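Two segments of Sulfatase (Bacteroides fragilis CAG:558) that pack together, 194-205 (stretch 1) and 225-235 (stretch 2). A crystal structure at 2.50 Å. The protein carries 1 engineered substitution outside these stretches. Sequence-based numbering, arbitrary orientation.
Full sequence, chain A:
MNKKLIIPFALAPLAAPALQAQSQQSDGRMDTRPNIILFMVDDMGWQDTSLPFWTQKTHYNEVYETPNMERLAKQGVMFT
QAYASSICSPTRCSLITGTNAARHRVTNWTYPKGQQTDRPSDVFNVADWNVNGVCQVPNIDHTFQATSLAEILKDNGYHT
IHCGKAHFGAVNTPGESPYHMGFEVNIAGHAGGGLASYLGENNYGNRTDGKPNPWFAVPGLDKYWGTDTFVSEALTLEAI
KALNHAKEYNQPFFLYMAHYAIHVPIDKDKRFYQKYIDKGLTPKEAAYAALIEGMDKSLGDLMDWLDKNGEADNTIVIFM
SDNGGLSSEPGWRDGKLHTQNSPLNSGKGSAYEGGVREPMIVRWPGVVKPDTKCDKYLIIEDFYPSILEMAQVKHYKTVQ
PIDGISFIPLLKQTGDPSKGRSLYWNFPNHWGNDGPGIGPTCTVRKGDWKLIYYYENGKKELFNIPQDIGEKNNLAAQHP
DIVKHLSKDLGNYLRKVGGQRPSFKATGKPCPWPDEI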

# COMPACT_ATOMS: atom_id res chain seq x y z
N GLY A 194 16.90 7.37 -11.45
CA GLY A 194 18.15 7.96 -11.00
C GLY A 194 17.97 8.79 -9.75
O GLY A 194 16.95 8.63 -9.06
N LEU A 195 18.92 9.67 -9.44
CA LEU A 195 18.76 10.55 -8.30
C LEU A 195 19.51 11.85 -8.55
O LEU A 195 20.62 11.84 -9.09
CB LEU A 195 19.25 9.92 -6.99
CG LEU A 195 20.75 9.76 -6.82
CD1 LEU A 195 21.07 9.57 -5.34
CD2 LEU A 195 21.25 8.58 -7.66
N ALA A 196 18.91 12.95 -8.12
CA ALA A 196 19.49 14.26 -8.37
C ALA A 196 20.80 14.45 -7.62
O ALA A 196 21.76 15.00 -8.18
CB ALA A 196 18.49 15.35 -8.01
N SER A 197 20.88 14.01 -6.36
CA SER A 197 22.09 14.16 -5.56
C SER A 197 22.09 13.15 -4.43
O SER A 197 21.05 12.85 -3.85
CB SER A 197 22.20 15.58 -4.98
OG SER A 197 23.25 15.62 -4.02
N TYR A 198 23.28 12.65 -4.09
CA TYR A 198 23.45 11.81 -2.92
C TYR A 198 23.49 12.61 -1.61
O TYR A 198 23.42 12.02 -0.52
CB TYR A 198 24.74 10.99 -3.02
CG TYR A 198 24.75 9.84 -4.00
CD1 TYR A 198 24.88 10.06 -5.37
CD2 TYR A 198 24.69 8.52 -3.54
CE1 TYR A 198 24.92 8.98 -6.27
CE2 TYR A 198 24.73 7.44 -4.42
CZ TYR A 198 24.84 7.68 -5.80
OH TYR A 198 24.87 6.61 -6.68
N LEU A 199 23.61 13.94 -1.69
CA LEU A 199 23.96 14.77 -0.54
C LEU A 199 22.71 15.29 0.15
O LEU A 199 21.87 15.96 -0.47
CB LEU A 199 24.84 15.94 -0.99
CG LEU A 199 26.16 15.52 -1.64
CD1 LEU A 199 26.96 16.72 -2.08
CD2 LEU A 199 26.97 14.68 -0.66
N GLY A 200 22.60 14.99 1.46
CA GLY A 200 21.56 15.61 2.27
C GLY A 200 21.67 17.12 2.31
O GLY A 200 20.67 17.82 2.45
N GLU A 201 22.90 17.63 2.18
CA GLU A 201 23.07 19.07 2.04
C GLU A 201 22.32 19.60 0.83
O GLU A 201 21.88 20.75 0.83
CB GLU A 201 24.56 19.42 1.96
CG GLU A 201 25.38 18.94 3.16
CD GLU A 201 26.01 17.56 2.94
OE1 GLU A 201 25.45 16.74 2.16
OE2 GLU A 201 27.08 17.29 3.55
N ASN A 202 22.16 18.78 -0.21
CA ASN A 202 21.41 19.21 -1.39
C ASN A 202 19.97 18.72 -1.38
O ASN A 202 19.31 18.76 -2.42
CB ASN A 202 22.11 18.74 -2.67
CG ASN A 202 23.46 19.41 -2.88
OD1 ASN A 202 23.72 20.49 -2.34
ND2 ASN A 202 24.33 18.77 -3.66
N ASN A 203 19.47 18.26 -0.23
CA ASN A 203 18.11 17.75 -0.10
C ASN A 203 17.83 16.61 -1.07
O ASN A 203 16.67 16.38 -1.44
CB ASN A 203 17.05 18.85 -0.31
CG ASN A 203 17.27 20.06 0.57
OD1 ASN A 203 17.84 19.98 1.66
ND2 ASN A 203 16.81 21.21 0.10
N TYR A 204 18.88 15.91 -1.50
CA TYR A 204 18.78 14.86 -2.53
C TYR A 204 18.10 15.37 -3.79
O TYR A 204 17.47 14.59 -4.53
CB TYR A 204 18.08 13.61 -1.99
CG TYR A 204 18.60 13.23 -0.63
CD1 TYR A 204 19.93 12.86 -0.46
CD2 TYR A 204 17.78 13.27 0.50
CE1 TYR A 204 20.43 12.53 0.79
CE2 TYR A 204 18.27 12.93 1.77
CZ TYR A 204 19.61 12.57 1.90
OH TYR A 204 20.12 12.25 3.14
N GLY A 205 18.18 16.67 -4.06
CA GLY A 205 17.57 17.27 -5.23
C GLY A 205 16.29 18.04 -4.99
O GLY A 205 15.87 18.78 -5.89
N TRP A 225 17.12 16.34 5.24
CA TRP A 225 17.50 17.48 4.41
C TRP A 225 18.40 18.42 5.19
O TRP A 225 18.21 18.65 6.39
CB TRP A 225 16.27 18.25 3.93
CG TRP A 225 15.43 17.54 2.93
CD1 TRP A 225 15.60 16.27 2.46
CD2 TRP A 225 14.26 18.05 2.28
NE1 TRP A 225 14.61 15.96 1.55
CE2 TRP A 225 13.78 17.04 1.42
CE3 TRP A 225 13.57 19.27 2.33
CZ2 TRP A 225 12.65 17.21 0.64
CZ3 TRP A 225 12.46 19.44 1.55
CH2 TRP A 225 12.00 18.41 0.72
N GLY A 226 19.40 18.97 4.51
CA GLY A 226 20.28 19.90 5.17
C GLY A 226 21.17 19.30 6.23
O GLY A 226 21.77 20.05 7.00
N THR A 227 21.24 17.98 6.33
CA THR A 227 22.25 17.31 7.13
C THR A 227 23.32 16.75 6.20
O THR A 227 23.21 16.82 4.97
CB THR A 227 21.63 16.21 7.99
OG1 THR A 227 21.37 15.05 7.18
CG2 THR A 227 20.33 16.67 8.59
N ASP A 228 24.38 16.19 6.79
CA ASP A 228 25.39 15.52 5.99
C ASP A 228 25.14 14.01 5.88
O ASP A 228 26.09 13.23 5.76
CB ASP A 228 26.80 15.80 6.53
CG ASP A 228 27.06 15.16 7.90
OD1 ASP A 228 26.10 14.67 8.55
OD2 ASP A 228 28.25 15.15 8.32
N THR A 229 23.88 13.58 5.93
CA THR A 229 23.55 12.17 5.72
C THR A 229 23.56 11.86 4.22
O THR A 229 22.70 12.32 3.47
CB THR A 229 22.19 11.82 6.35
OG1 THR A 229 22.16 12.22 7.73
CG2 THR A 229 21.93 10.33 6.26
N PHE A 230 24.58 11.10 3.78
CA PHE A 230 24.62 10.51 2.45
C PHE A 230 23.40 9.61 2.22
O PHE A 230 22.94 8.93 3.15
CB PHE A 230 25.92 9.71 2.29
CG PHE A 230 26.48 9.71 0.89
CD1 PHE A 230 27.04 10.87 0.36
CD2 PHE A 230 26.45 8.57 0.11
CE1 PHE A 230 27.57 10.88 -0.92
CE2 PHE A 230 26.97 8.58 -1.17
CZ PHE A 230 27.54 9.74 -1.68
N VAL A 231 22.87 9.60 0.99
CA VAL A 231 21.53 9.02 0.77
C VAL A 231 21.52 7.52 1.07
O VAL A 231 20.53 7.00 1.61
CB VAL A 231 21.01 9.32 -0.65
CG1 VAL A 231 21.72 8.52 -1.70
CG2 VAL A 231 19.51 9.03 -0.71
N SER A 232 22.61 6.81 0.75
CA SER A 232 22.72 5.40 1.09
C SER A 232 22.65 5.18 2.59
O SER A 232 22.19 4.12 3.04
CB SER A 232 24.04 4.82 0.55
OG SER A 232 24.29 5.28 -0.76
N GLU A 233 23.15 6.14 3.38
CA GLU A 233 23.02 6.07 4.83
C GLU A 233 21.58 6.31 5.25
O GLU A 233 21.02 5.55 6.06
CB GLU A 233 23.96 7.08 5.49
CG GLU A 233 24.02 7.04 7.03
CD GLU A 233 24.42 5.67 7.59
OE1 GLU A 233 25.21 4.94 6.95
OE2 GLU A 233 23.93 5.31 8.69
N ALA A 234 20.95 7.35 4.69
CA ALA A 234 19.55 7.62 4.98
C ALA A 234 18.67 6.42 4.67
O ALA A 234 17.78 6.06 5.45
CB ALA A 234 19.07 8.84 4.18
N LEU A 235 18.91 5.78 3.53
CA LEU A 235 18.11 4.62 3.15
C LEU A 235 18.28 3.50 4.16
O LEU A 235 17.30 2.83 4.53
CB LEU A 235 18.49 4.15 1.74
CG LEU A 235 18.12 5.11 0.61
CD1 LEU A 235 18.49 4.53 -0.76
CD2 LEU A 235 16.63 5.44 0.68

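The polar part of the contact is carried largely by main-chain atoms. The shortest backbone hydrogen bond runs from Gly226 N to Gly200 O (2.7 Å), where the short 3-10 segment of the first stretch comes close to the loop at Gly226. Two weak bonds follow, from Val231 N to Tyr198 O (2.9 Å) and from Gly200 N to Thr229 O (3.3 Å), both strongly bent. Thr229 O also accepts a hydrogen bond from Tyr204 OH at 2.6 Å, so one carbonyl serves a backbone amide and a side chain. Glu201 N lies 2.9 Å from Thr227 O, but the angle is too poor for a hydrogen bond. Close approach here depends on Gly200: an ideal CB would fall 2.7 Å from Thr227 O and 3.0 Å from Thr229 O.

Aromatic rings supply much of the remaining contact. The Tyr198 and Phe230 rings are nearly parallel (22°) but slid apart, with little overlap; instead, Tyr198 CB sits over the Phe230 face, 3.7 Å from the ring centroid. Asn203 CB similarly covers the five-membered ring of Trp225, 3.9 Å from its centroid.

Val231, at the start of the helix, joins the apolar contacts. Its CG2 lies over the Tyr204 face, 4.1 Å from the ring centroid, while its CG1 approaches Tyr198 CD2 (3.5 Å) and Leu195 CD1 (3.8 Å).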